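PDB 5NNS: AA9 family lytic polysaccharide monooxygenase B from Heterobasidion irregulare TC 32-1, which oxidatively cleaves crystalline and amorphous polysaccharides such as cellulose, using an active-site copper and giving products oxidised at C1. Local coordinates for residues 74-77 against 78-81; 97-101 against 102-106; 112-116 against 117-121; 138-141 against 142-146; 195-199 against 200-204. All blocks are in the same frame, centred on the assembly; numbering follows the deposited sequence. Where two conformers were deposited one is given.

Interaction 1. Residues 74-77 against 78-81; sequences YWNQ and WPHT. With CU (copper (II) ion), chain E; NAG (2-acetamido-2-deoxy-beta-D-glucopyranose), chain D.
Trp78 carries most of this contact, meeting Trp75, three residues back where the chain leaves strand 70-75, as a T-shaped (edge-to-face) aromatic pair. The edge of Trp75 is turned toward the face of Trp78: the five-membered ring of Trp75 and the six-membered ring of Trp78 have centroids 5.4 Å apart, with planes at 65°. The closest atoms are Trp75 CD1 and Trp78 CE3, at 3.9 Å. With CG anti to the backbone N (chi1 -175°), the Trp78 side chain points the same way as that of Trp75, their ring planes steeply inclined.

Asn76 also meets Trp78 at CE3. Asn76 OD1 lies near the indole plane, 3.7 Å from Trp78 CE3, and the amide plane is turned 84° from the ring plane at its edge. That amide is already engaged by the N-terminal segment, OD1 accepting from Gly3 N and ND2 donating to His1 O. Gln77, the centre of an inverse gamma turn, kinks the chain between the two tryptophans, and its backbone Gln77 O lies 3.5 Å from Pro79 CD. Pro79 CD in turn lies over one face of Trp78, toward the rim, as does CD2 of His80.

His80 NE2 binds the copper ion at 2.1 Å; His1 and Tyr167 complete the metal site, and Tyr167 also meets Trp78 edge to face. The chemistry is therefore that of a second shell: a buried aromatic pair backs the loop carrying one copper ligand, while Asn76 ND2 is hydrogen-bonded to the backbone of a second ligand, His1, an arrangement consistent with Trp78 and Asn76 helping to position the histidine brace characteristic of these monooxygenases.

Interaction 2. Residues 97-101 against 102-106; sequences TTATT and SSLEW
Thr100 and Thr101 open a short 3-10 turn, and their carbonyls take up the polar groups of Ser103, Leu104 and Trp106 in the loop leading into strand 106-116. The tightly packed part is centred on Thr101 O. Leu104 N donates to Thr101 O at 3.3 Å, nearly straight at 163° but from well above the carbonyl plane. Trp106 NE1 adds a weak bond to Thr101 O at 3.2 Å, which puts this oxygen at the indole edge. Beside it, Leu104 turns inward: Leu104 CD1 lies 3.9 Å from Thr101 CA, and its CB lies over the rim of one face of the Trp106 ring. Leu104 and Trp106 both continue onto Ala90 and Ile150 of the sheet, while Thr101 OG1 is bonded to Ser48. Cutting Leu104 back to an alanine is likely to open a gap beside the Thr101 backbone and to cost the packing on Ala90 and Ile150.

The solvent side, at Thr100, Ser102 and Ser103, is more exposed and polar, and partly bridged by water. A water accepts from Thr100 N at 2.9 Å and donates only weakly to Ser103 OG. Thr100 O is shared by two donors of one residue, the nitrogen and the hydroxyl of Ser103, with Ser103 N at 3.1 Å from Thr100 O. Because the hydroxyl lies between its own backbone N and carbonyl carbon (chi1 71°), Ser103 OG folds back to meet Thr100 O at 2.7 Å, tilted 17° from the carbonyl plane.

Interaction 3. Residues 112-116 against 117-121; sequences VGLVS and GTLTS
Leu114 and Leu119 meet at their ends across the bend that follows strand 106-116, their side chains crossing at about a right angle. They touch by a single methyl each, CD2 of Leu114 lying 4.2 Å from CD2 of Leu119, so the contact is light. Leu114 CA and Leu119 CA are 7.2 Å apart. Leu114 starts toward the bend with CG anti to the backbone N (chi1 179°), which carries both its methyls over the inside of the turn. Leu119 starts away from it, and only the end of its side chain comes back.

Much of what Leu114 covers is backbone. Leu114 CD2 sits 3.6 Å from Gly117 O, and Leu114 CD1 is 3.8 Å from Thr118 O, so the branched end straddles two successive carbonyl groups. Gly117, at the bend, has a positive phi of 78°, which favours glycine; a CB placed there would clash with Ser116 O. With a serine in place of Leu114, the inner side of the bend would probably lose its cover at the Gly117 and Thr118 carbonyls, and Leu119 CD2 would lack this one neighbour, its other packing remaining.

Val115 and Ser116 both face Thr123, a classic beta bulge where strand 106-116 pairs antiparallel with the short strand 123-124 at the edge of the mixed sheet. From there Val115 reaches Gln128 on helix 125-131, Leu114 packs on Tyr215, and Leu119 rests on Ile204, His209 and Glu212 of the long C-terminal loop region.

Interaction 4. Residues 138-141 against 142-146; sequences TSIP and SSLAA
Pro141 and Leu144 are joined by the one backbone hydrogen bond of this contact, the closing bond of a type I beta turn. Leu144 N donates to Pro141 O at 3.1 Å with an N-H...O angle of 165°; although straight at the hydrogen, it meets the oxygen from above the carbonyl plane, 56° out of it. Ser142 and Ser143 occupy the corner of the turn.

The apolar contacts lie on the buried side. Leu144 CD2 approaches Ile140 CG2 to 3.8 Å, the two side chains crossing obliquely. This branch of Ile140 is anti to the backbone N, whereas its CG1 arm leads away from the turn. Leu144 has CG anti to its own backbone N (chi1 -179°), which carries CD2 to that methyl. Pro141 CB and Leu144 CB are more distant, 4.4 Å apart. Leu144 CB is also 3.4 Å from Pro141 O, beside the hydrogen bond.

Pro141 and Leu144 both touch Trp223 near the C terminus; on strand 106-116, Pro141 reaches Ile109 and Leu144 reaches Phe107. The arrangement is a tight turn in the connection from strand 135-139 to strand 147-157, joining the two sheets of the beta-sandwich that forms the AA9 fold.

Interaction 5. Residues 195-199 against 200-204; sequences YSMSD and PGVNI. With NAG (2-acetamido-2-deoxy-beta-D-glucopyranose), chain C; GOL (glycerol), chain G.
Asp199 O accepts two backbone hydrogen bonds from the residues that follow it. Asn203 N lies nearly along the C=O axis, 3.2 Å from Asp199 O, with an N-H...O angle of 174°. Val202 N comes to Asp199 O from above the carbonyl plane at 3.1 Å. The carboxylate turns back the other way: Asp199 OD2 takes the N-H of Ser196, 2.9 Å from Ser196 N and met from above the carboxylate plane, and the hydroxyls of Ser196 and Ser198 are bonded to each other.

Met197 O is satisfied by the side chain of Asn203. With CG anti to the backbone N (chi1 -176°), Asn203 brings ND2 to 3.2 Å from Met197 O, within the carbonyl plane. Its OD1 is taken by ND2 of Asn162, so both ends of the amide are used and its rotation is fixed.

The segment 196-199 is a type I beta turn, closed by Asp199 N on Ser196 O, and the Asp199 carbonyl then receives the N-H groups three and four residues on, in a helix-like bend within the long C-terminal loop region of this AA9 domain. Val202 CG2 runs alongside Asp199, 3.5 Å from Asp199 CB, and Val202 CG1 meets Met197 SD at 4.0 Å. Met197, bent at its second and third torsions, crosses Asn203 at about a right angle and rests CE against its amide.

On the outside a glycerol, probably from the crystallisation liquor, donates through O2 to Ser198 O and through O3 to Asn203 O. Pro200 and Ile204 lie against an N-acetylglucosamine of the protein's own glycan, Pro200 CB coming within 3.2 Å of its O3.

All five contacts are local and follow in series along the chain, none nested in or crossing another. Interaction 1 turns the chain out of strand 70-75 toward the copper; interaction 2 shapes the loop entering strand 106-116, and interaction 3 the bend leaving it. Interaction 4 closes the turn after strand 135-139, the neighbour of strand 70-75 in the four-stranded sheet, and interaction 5 folds the C-terminal loop region. Interactions 1 and 2 lie on opposite sides of the chain's centre, their centres 27 Å apart. Direct touch occurs between interactions 3 and 5, where Leu119 CD1 packs 3.9 Å from Ile204 CD1, joining the sheet-edge bend to the C-terminal loops.

Interaction 1. Residues 74-77 against 78-81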
# COMPACT_ATOMS: atom_id res chain seq x y z
N TYR A 74 1.62 -6.80 8.33
CA TYR A 74 2.66 -7.82 8.48
C TYR A 74 2.85 -8.56 7.16
O TYR A 74 1.88 -8.97 6.53
CB TYR A 74 2.30 -8.81 9.58
CG TYR A 74 2.17 -8.20 10.96
CD1 TYR A 74 3.28 -8.07 11.80
CD2 TYR A 74 0.93 -7.78 11.43
CE1 TYR A 74 3.15 -7.52 13.08
CE2 TYR A 74 0.79 -7.23 12.70
CZ TYR A 74 1.90 -7.10 13.52
OH TYR A 74 1.73 -6.56 14.78
N TRP A 75 4.12 -8.72 6.76
CA TRP A 75 4.47 -9.45 5.55
C TRP A 75 4.99 -10.85 5.88
O TRP A 75 5.24 -11.19 7.04
CB TRP A 75 5.54 -8.70 4.75
CG TRP A 75 5.02 -7.62 3.86
CD1 TRP A 75 4.87 -7.67 2.50
CD2 TRP A 75 4.59 -6.31 4.26
NE1 TRP A 75 4.37 -6.48 2.03
CE2 TRP A 75 4.18 -5.63 3.09
CE3 TRP A 75 4.50 -5.65 5.49
CZ2 TRP A 75 3.70 -4.31 3.11
CZ3 TRP A 75 4.02 -4.34 5.52
CH2 TRP A 75 3.63 -3.69 4.33
N ASN A 76 5.14 -11.66 4.82
CA ASN A 76 6.00 -12.84 4.85
C ASN A 76 7.45 -12.42 5.13
O ASN A 76 7.76 -11.22 5.21
CB ASN A 76 5.93 -13.58 3.51
CG ASN A 76 6.28 -12.70 2.32
OD1 ASN A 76 5.69 -11.63 2.13
ND2 ASN A 76 7.23 -13.14 1.51
N GLN A 77 8.34 -13.39 5.26
CA GLN A 77 9.78 -13.09 5.33
C GLN A 77 10.23 -12.49 4.00
O GLN A 77 10.61 -13.21 3.07
CB GLN A 77 10.58 -14.33 5.70
CG GLN A 77 10.35 -14.74 7.15
CD GLN A 77 11.06 -16.01 7.54
OE1 GLN A 77 11.57 -16.74 6.69
NE2 GLN A 77 11.12 -16.27 8.83
N TRP A 78 10.14 -11.16 3.93
CA TRP A 78 10.23 -10.42 2.68
C TRP A 78 11.66 -10.47 2.14
O TRP A 78 12.61 -10.13 2.86
CB TRP A 78 9.77 -8.97 2.90
CG TRP A 78 9.71 -8.17 1.65
CD1 TRP A 78 10.53 -7.14 1.31
CD2 TRP A 78 8.80 -8.33 0.57
NE1 TRP A 78 10.19 -6.65 0.07
CE2 TRP A 78 9.13 -7.37 -0.41
CE3 TRP A 78 7.74 -9.21 0.32
CZ2 TRP A 78 8.42 -7.25 -1.61
CZ3 TRP A 78 7.05 -9.09 -0.88
CH2 TRP A 78 7.40 -8.12 -1.83
N PRO A 79 11.82 -10.92 0.87
CA PRO A 79 13.17 -11.14 0.31
C PRO A 79 13.87 -9.93 -0.32
O PRO A 79 15.06 -10.03 -0.63
CB PRO A 79 12.93 -12.20 -0.76
CG PRO A 79 11.53 -11.92 -1.22
CD PRO A 79 10.78 -11.46 -0.01
N HIS A 80 13.18 -8.81 -0.51
CA HIS A 80 13.76 -7.66 -1.20
C HIS A 80 14.02 -6.50 -0.25
O HIS A 80 13.29 -6.30 0.71
CB HIS A 80 12.88 -7.27 -2.37
CG HIS A 80 12.64 -8.40 -3.31
ND1 HIS A 80 13.66 -9.15 -3.85
CD2 HIS A 80 11.49 -8.95 -3.78
CE1 HIS A 80 13.16 -10.09 -4.63
NE2 HIS A 80 11.84 -9.99 -4.60
N THR A 81 15.09 -5.77 -0.52
CA THR A 81 15.56 -4.72 0.38
C THR A 81 15.70 -3.33 -0.24
O THR A 81 15.95 -2.37 0.48
CB THR A 81 16.91 -5.14 0.98
OG1 THR A 81 17.80 -5.54 -0.07
CG2 THR A 81 16.71 -6.30 1.93
CU CU E . 10.17 -11.05 -5.37
C1 NAG D . 6.30 -10.65 14.28
C2 NAG D . 5.58 -10.41 15.60
C3 NAG D . 4.58 -11.52 15.90
C4 NAG D . 3.65 -11.78 14.71
C5 NAG D . 4.44 -11.91 13.41
C6 NAG D . 3.51 -11.97 12.21
C7 NAG D . 6.88 -9.14 17.29
C8 NAG D . 7.88 -9.25 18.40
N2 NAG D . 6.53 -10.29 16.70
O3 NAG D . 3.83 -11.12 17.05
O4 NAG D . 2.90 -12.98 14.93
O5 NAG D . 5.32 -10.79 13.26
O6 NAG D . 4.28 -12.18 11.02
O7 NAG D . 6.43 -8.04 16.97

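Interaction 2. Residues 97-101 against 102-106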
# COMPACT_ATOMS: atom_id res chain seq x y z
N THR A 97 -17.15 -2.83 0.30
CA THR A 97 -17.40 -4.16 -0.24
C THR A 97 -17.87 -4.13 -1.70
O THR A 97 -17.49 -5.00 -2.48
CB THR A 97 -18.43 -4.90 0.65
OG1 THR A 97 -18.06 -4.75 2.03
CG2 THR A 97 -18.52 -6.38 0.31
N THR A 98 -18.68 -3.13 -2.05
CA THR A 98 -19.21 -2.98 -3.42
C THR A 98 -18.44 -1.96 -4.29
O THR A 98 -18.80 -1.76 -5.45
CB THR A 98 -20.70 -2.59 -3.38
OG1 THR A 98 -20.84 -1.28 -2.80
CG2 THR A 98 -21.49 -3.58 -2.55
N ALA A 99 -17.40 -1.34 -3.74
CA ALA A 99 -16.65 -0.29 -4.43
C ALA A 99 -15.65 -0.88 -5.42
O ALA A 99 -14.98 -1.86 -5.11
CB ALA A 99 -15.92 0.59 -3.43
N THR A 100 -15.58 -0.28 -6.61
CA THR A 100 -14.52 -0.58 -7.58
C THR A 100 -13.30 0.26 -7.16
O THR A 100 -13.34 1.49 -7.22
CB THR A 100 -14.95 -0.23 -9.03
OG1 THR A 100 -16.15 -0.95 -9.35
CG2 THR A 100 -13.88 -0.61 -10.04
N THR A 101 -12.23 -0.41 -6.73
CA THR A 101 -11.09 0.28 -6.10
C THR A 101 -10.28 1.12 -7.10
O THR A 101 -9.68 2.13 -6.72
CB THR A 101 -10.17 -0.70 -5.33
OG1 THR A 101 -9.61 -1.66 -6.22
CG2 THR A 101 -10.93 -1.41 -4.20
N SER A 102 -10.30 0.71 -8.37
CA SER A 102 -9.66 1.47 -9.46
C SER A 102 -10.32 2.82 -9.76
O SER A 102 -9.70 3.66 -10.42
CB SER A 102 -9.62 0.63 -10.74
OG SER A 102 -10.92 0.27 -11.17
N SER A 103 -11.55 3.03 -9.29
CA SER A 103 -12.25 4.31 -9.48
C SER A 103 -12.08 5.28 -8.32
O SER A 103 -12.57 6.41 -8.40
CB SER A 103 -13.75 4.05 -9.70
OG SER A 103 -14.37 3.61 -8.50
N LEU A 104 -11.40 4.88 -7.25
CA LEU A 104 -11.33 5.69 -6.04
C LEU A 104 -10.25 6.77 -6.13
O LEU A 104 -9.36 6.71 -6.99
CB LEU A 104 -11.09 4.82 -4.80
CG LEU A 104 -12.07 3.65 -4.62
CD1 LEU A 104 -11.75 2.89 -3.34
CD2 LEU A 104 -13.52 4.13 -4.63
N GLU A 105 -10.37 7.75 -5.23
CA GLU A 105 -9.38 8.81 -5.09
C GLU A 105 -8.44 8.46 -3.94
O GLU A 105 -8.84 8.46 -2.78
CB GLU A 105 -10.07 10.14 -4.82
CG GLU A 105 -10.70 10.75 -6.06
CD GLU A 105 -11.45 12.02 -5.74
OE1 GLU A 105 -12.59 11.92 -5.21
OE2 GLU A 105 -10.92 13.11 -6.01
N TRP A 106 -7.19 8.18 -4.29
CA TRP A 106 -6.19 7.69 -3.33
C TRP A 106 -5.31 8.82 -2.84
O TRP A 106 -4.81 9.60 -3.65
CB TRP A 106 -5.31 6.62 -3.98
CG TRP A 106 -6.10 5.46 -4.42
CD1 TRP A 106 -6.69 5.28 -5.63
CD2 TRP A 106 -6.43 4.32 -3.63
NE1 TRP A 106 -7.35 4.08 -5.66
CE2 TRP A 106 -7.22 3.47 -4.44
CE3 TRP A 106 -6.13 3.92 -2.32
CZ2 TRP A 106 -7.71 2.24 -3.99
CZ3 TRP A 106 -6.62 2.69 -1.87
CH2 TRP A 106 -7.40 1.87 -2.70
O HOH W 1 -17.04 2.23 -6.89

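Interaction 3. Residues 112-116 against 117-121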
# COMPACT_ATOMS: atom_id res chain seq x y z
N VAL A 112 8.38 5.90 3.05
CA VAL A 112 9.81 6.00 3.34
C VAL A 112 10.54 5.42 2.13
O VAL A 112 10.34 4.25 1.80
CB VAL A 112 10.23 5.26 4.63
CG1 VAL A 112 11.71 5.50 4.93
CG2 VAL A 112 9.39 5.72 5.82
N GLY A 113 11.35 6.25 1.49
CA GLY A 113 12.11 5.86 0.31
C GLY A 113 13.55 5.64 0.69
O GLY A 113 13.85 4.85 1.60
N LEU A 114 14.46 6.34 0.01
CA LEU A 114 15.89 6.25 0.32
C LEU A 114 16.16 7.12 1.53
O LEU A 114 16.04 8.34 1.45
CB LEU A 114 16.72 6.70 -0.88
CG LEU A 114 18.24 6.68 -0.71
CD1 LEU A 114 18.73 5.30 -0.29
CD2 LEU A 114 18.90 7.13 -2.01
N VAL A 115 16.49 6.49 2.66
CA VAL A 115 16.70 7.20 3.93
C VAL A 115 18.08 7.86 3.95
O VAL A 115 18.22 8.99 4.40
CB VAL A 115 16.51 6.25 5.14
CG1 VAL A 115 16.91 6.93 6.45
CG2 VAL A 115 15.06 5.78 5.20
N SER A 116 19.09 7.13 3.50
CA SER A 116 20.45 7.67 3.36
C SER A 116 21.27 6.77 2.47
O SER A 116 20.85 5.65 2.13
CB SER A 116 21.14 7.81 4.72
OG SER A 116 21.70 6.57 5.14
N GLY A 117 22.46 7.24 2.11
CA GLY A 117 23.36 6.49 1.25
C GLY A 117 22.94 6.58 -0.20
O GLY A 117 22.15 7.45 -0.60
N THR A 118 23.49 5.68 -1.00
CA THR A 118 23.26 5.67 -2.43
C THR A 118 22.19 4.65 -2.76
O THR A 118 21.84 3.82 -1.92
CB THR A 118 24.54 5.29 -3.18
OG1 THR A 118 24.95 3.98 -2.78
CG2 THR A 118 25.66 6.29 -2.90
N LEU A 119 21.69 4.71 -3.99
CA LEU A 119 20.66 3.77 -4.44
C LEU A 119 21.06 2.32 -4.19
O LEU A 119 20.24 1.50 -3.77
CB LEU A 119 20.36 3.97 -5.94
CG LEU A 119 19.77 5.29 -6.44
CD1 LEU A 119 19.70 5.26 -7.96
CD2 LEU A 119 18.40 5.56 -5.85
N THR A 120 22.34 2.01 -4.43
CA THR A 120 22.85 0.63 -4.40
C THR A 120 23.46 0.14 -3.08
O THR A 120 23.56 -1.08 -2.88
CB THR A 120 23.91 0.43 -5.49
OG1 THR A 120 24.97 1.39 -5.30
CG2 THR A 120 23.29 0.62 -6.86
N SER A 121 23.86 1.07 -2.20
CA SER A 121 24.45 0.73 -0.89
C SER A 121 23.77 1.42 0.31
O SER A 121 24.26 1.28 1.44
CB SER A 121 25.94 1.06 -0.89
OG SER A 121 26.15 2.44 -0.62

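Interaction 4. Residues 138-141 against 142-146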
# COMPACT_ATOMS: atom_id res chain seq x y z
N THR A 138 2.28 2.61 10.90
CA THR A 138 2.03 4.05 10.80
C THR A 138 0.61 4.33 11.30
O THR A 138 -0.18 3.40 11.45
CB THR A 138 2.21 4.55 9.34
OG1 THR A 138 2.02 5.97 9.29
CG2 THR A 138 1.22 3.90 8.39
N SER A 139 0.29 5.59 11.57
CA SER A 139 -1.03 5.94 12.13
C SER A 139 -1.97 6.46 11.05
O SER A 139 -1.54 7.10 10.09
CB SER A 139 -0.88 7.01 13.21
OG SER A 139 -0.11 6.54 14.29
N ILE A 140 -3.26 6.18 11.21
CA ILE A 140 -4.30 6.82 10.41
C ILE A 140 -4.35 8.29 10.85
O ILE A 140 -4.34 8.56 12.06
CB ILE A 140 -5.67 6.15 10.60
CG1 ILE A 140 -5.64 4.74 10.01
CG2 ILE A 140 -6.78 6.97 9.96
CD1 ILE A 140 -6.72 3.83 10.54
N PRO A 141 -4.36 9.24 9.89
CA PRO A 141 -4.36 10.65 10.30
C PRO A 141 -5.47 11.02 11.31
O PRO A 141 -6.65 10.73 11.07
CB PRO A 141 -4.55 11.40 8.98
CG PRO A 141 -3.89 10.51 7.97
CD PRO A 141 -4.14 9.10 8.44
N SER A 142 -5.06 11.64 12.43
CA SER A 142 -5.96 12.04 13.53
C SER A 142 -7.19 12.83 13.08
O SER A 142 -8.29 12.62 13.60
CB SER A 142 -5.20 12.88 14.56
OG SER A 142 -4.08 12.18 15.08
N SER A 143 -6.99 13.71 12.10
CA SER A 143 -8.03 14.61 11.60
C SER A 143 -8.99 14.02 10.55
O SER A 143 -10.00 14.66 10.23
CB SER A 143 -7.38 15.85 10.99
OG SER A 143 -6.60 15.49 9.86
N LEU A 144 -8.69 12.83 10.03
CA LEU A 144 -9.41 12.28 8.88
C LEU A 144 -10.92 12.20 9.13
O LEU A 144 -11.34 11.81 10.22
CB LEU A 144 -8.87 10.89 8.53
CG LEU A 144 -9.45 10.13 7.33
CD1 LEU A 144 -9.24 10.90 6.04
CD2 LEU A 144 -8.84 8.74 7.24
N ALA A 145 -11.71 12.59 8.13
CA ALA A 145 -13.17 12.56 8.24
C ALA A 145 -13.65 11.12 8.42
O ALA A 145 -13.15 10.21 7.76
CB ALA A 145 -13.81 13.16 7.00
N ALA A 146 -14.61 10.92 9.33
CA ALA A 146 -15.20 9.59 9.54
C ALA A 146 -15.79 9.07 8.23
O ALA A 146 -16.32 9.84 7.42
CB ALA A 146 -16.26 9.63 10.63

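Interaction 5. Residues 195-199 against 200-204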
# COMPACT_ATOMS: atom_id res chain seq x y z
N TYR A 195 1.09 6.50 -11.46
CA TYR A 195 2.43 6.04 -11.83
C TYR A 195 2.56 5.89 -13.34
O TYR A 195 1.57 5.63 -14.03
CB TYR A 195 2.73 4.67 -11.19
CG TYR A 195 2.61 4.60 -9.67
CD1 TYR A 195 3.06 5.63 -8.85
CD2 TYR A 195 2.07 3.46 -9.06
CE1 TYR A 195 2.95 5.54 -7.46
CE2 TYR A 195 1.96 3.37 -7.67
CZ TYR A 195 2.40 4.40 -6.88
OH TYR A 195 2.29 4.31 -5.50
N SER A 196 3.78 6.03 -13.84
CA SER A 196 4.10 5.66 -15.22
C SER A 196 5.59 5.41 -15.38
O SER A 196 6.39 5.76 -14.51
CB SER A 196 3.64 6.74 -16.22
OG SER A 196 4.52 7.85 -16.24
N MET A 197 5.95 4.84 -16.53
CA MET A 197 7.35 4.57 -16.86
C MET A 197 8.20 5.81 -17.18
O MET A 197 9.39 5.67 -17.45
CB MET A 197 7.44 3.55 -18.01
CG MET A 197 6.94 2.15 -17.64
SD MET A 197 7.91 1.32 -16.36
CE MET A 197 9.36 0.83 -17.30
N SER A 198 7.61 7.02 -17.16
CA SER A 198 8.40 8.26 -17.21
C SER A 198 8.78 8.82 -15.83
O SER A 198 9.57 9.76 -15.73
CB SER A 198 7.69 9.32 -18.07
OG SER A 198 6.37 9.54 -17.62
N ASP A 199 8.24 8.23 -14.76
CA ASP A 199 8.63 8.60 -13.39
C ASP A 199 10.05 8.12 -13.09
O ASP A 199 10.34 6.94 -13.32
CB ASP A 199 7.71 7.96 -12.36
CG ASP A 199 6.29 8.47 -12.45
OD1 ASP A 199 6.07 9.62 -12.86
OD2 ASP A 199 5.38 7.71 -12.08
N PRO A 200 10.92 9.01 -12.56
CA PRO A 200 12.31 8.62 -12.28
C PRO A 200 12.47 7.49 -11.27
O PRO A 200 13.44 6.75 -11.34
CB PRO A 200 12.95 9.90 -11.74
CG PRO A 200 12.08 11.00 -12.22
CD PRO A 200 10.70 10.44 -12.31
N GLY A 201 11.53 7.40 -10.33
CA GLY A 201 11.54 6.32 -9.34
C GLY A 201 10.92 5.01 -9.78
O GLY A 201 10.99 4.03 -9.04
N VAL A 202 10.31 4.98 -10.97
CA VAL A 202 9.60 3.80 -11.48
C VAL A 202 10.41 3.05 -12.54
O VAL A 202 10.52 1.83 -12.48
CB VAL A 202 8.21 4.17 -12.06
CG1 VAL A 202 7.52 2.96 -12.69
CG2 VAL A 202 7.33 4.76 -10.96
N ASN A 203 10.92 3.79 -13.53
CA ASN A 203 11.74 3.24 -14.59
C ASN A 203 13.18 3.62 -14.29
O ASN A 203 13.68 4.63 -14.76
CB ASN A 203 11.28 3.78 -15.95
CG ASN A 203 12.02 3.17 -17.13
OD1 ASN A 203 12.64 2.11 -17.02
ND2 ASN A 203 11.94 3.83 -18.27
N ILE A 204 13.83 2.79 -13.49
CA ILE A 204 15.13 3.11 -12.92
C ILE A 204 16.05 1.91 -13.02
O ILE A 204 15.63 0.77 -12.85
CB ILE A 204 14.99 3.58 -11.45
CG1 ILE A 204 16.32 4.09 -10.89
CG2 ILE A 204 14.41 2.49 -10.55
CD1 ILE A 204 16.16 4.97 -9.67
C1 NAG C . 17.75 12.56 -8.92
C2 NAG C . 16.49 12.12 -9.68
C3 NAG C . 16.56 12.47 -11.16
C4 NAG C . 16.81 13.96 -11.33
C5 NAG C . 18.13 14.32 -10.64
C6 NAG C . 18.36 15.83 -10.73
C7 NAG C . 15.30 10.08 -8.97
C8 NAG C . 15.28 8.58 -9.01
N2 NAG C . 16.31 10.67 -9.61
O3 NAG C . 15.33 12.09 -11.79
O4 NAG C . 16.87 14.32 -12.72
O5 NAG C . 18.12 13.91 -9.26
O6 NAG C . 19.54 16.19 -10.00
O7 NAG C . 14.45 10.70 -8.36
C1 GOL G . 12.38 8.32 -17.78
O1 GOL G . 11.87 9.48 -18.44
C2 GOL G . 13.22 8.75 -16.58
O2 GOL G . 12.50 9.69 -15.76
C3 GOL G . 13.58 7.53 -15.74
O3 GOL G . 14.38 6.62 -16.50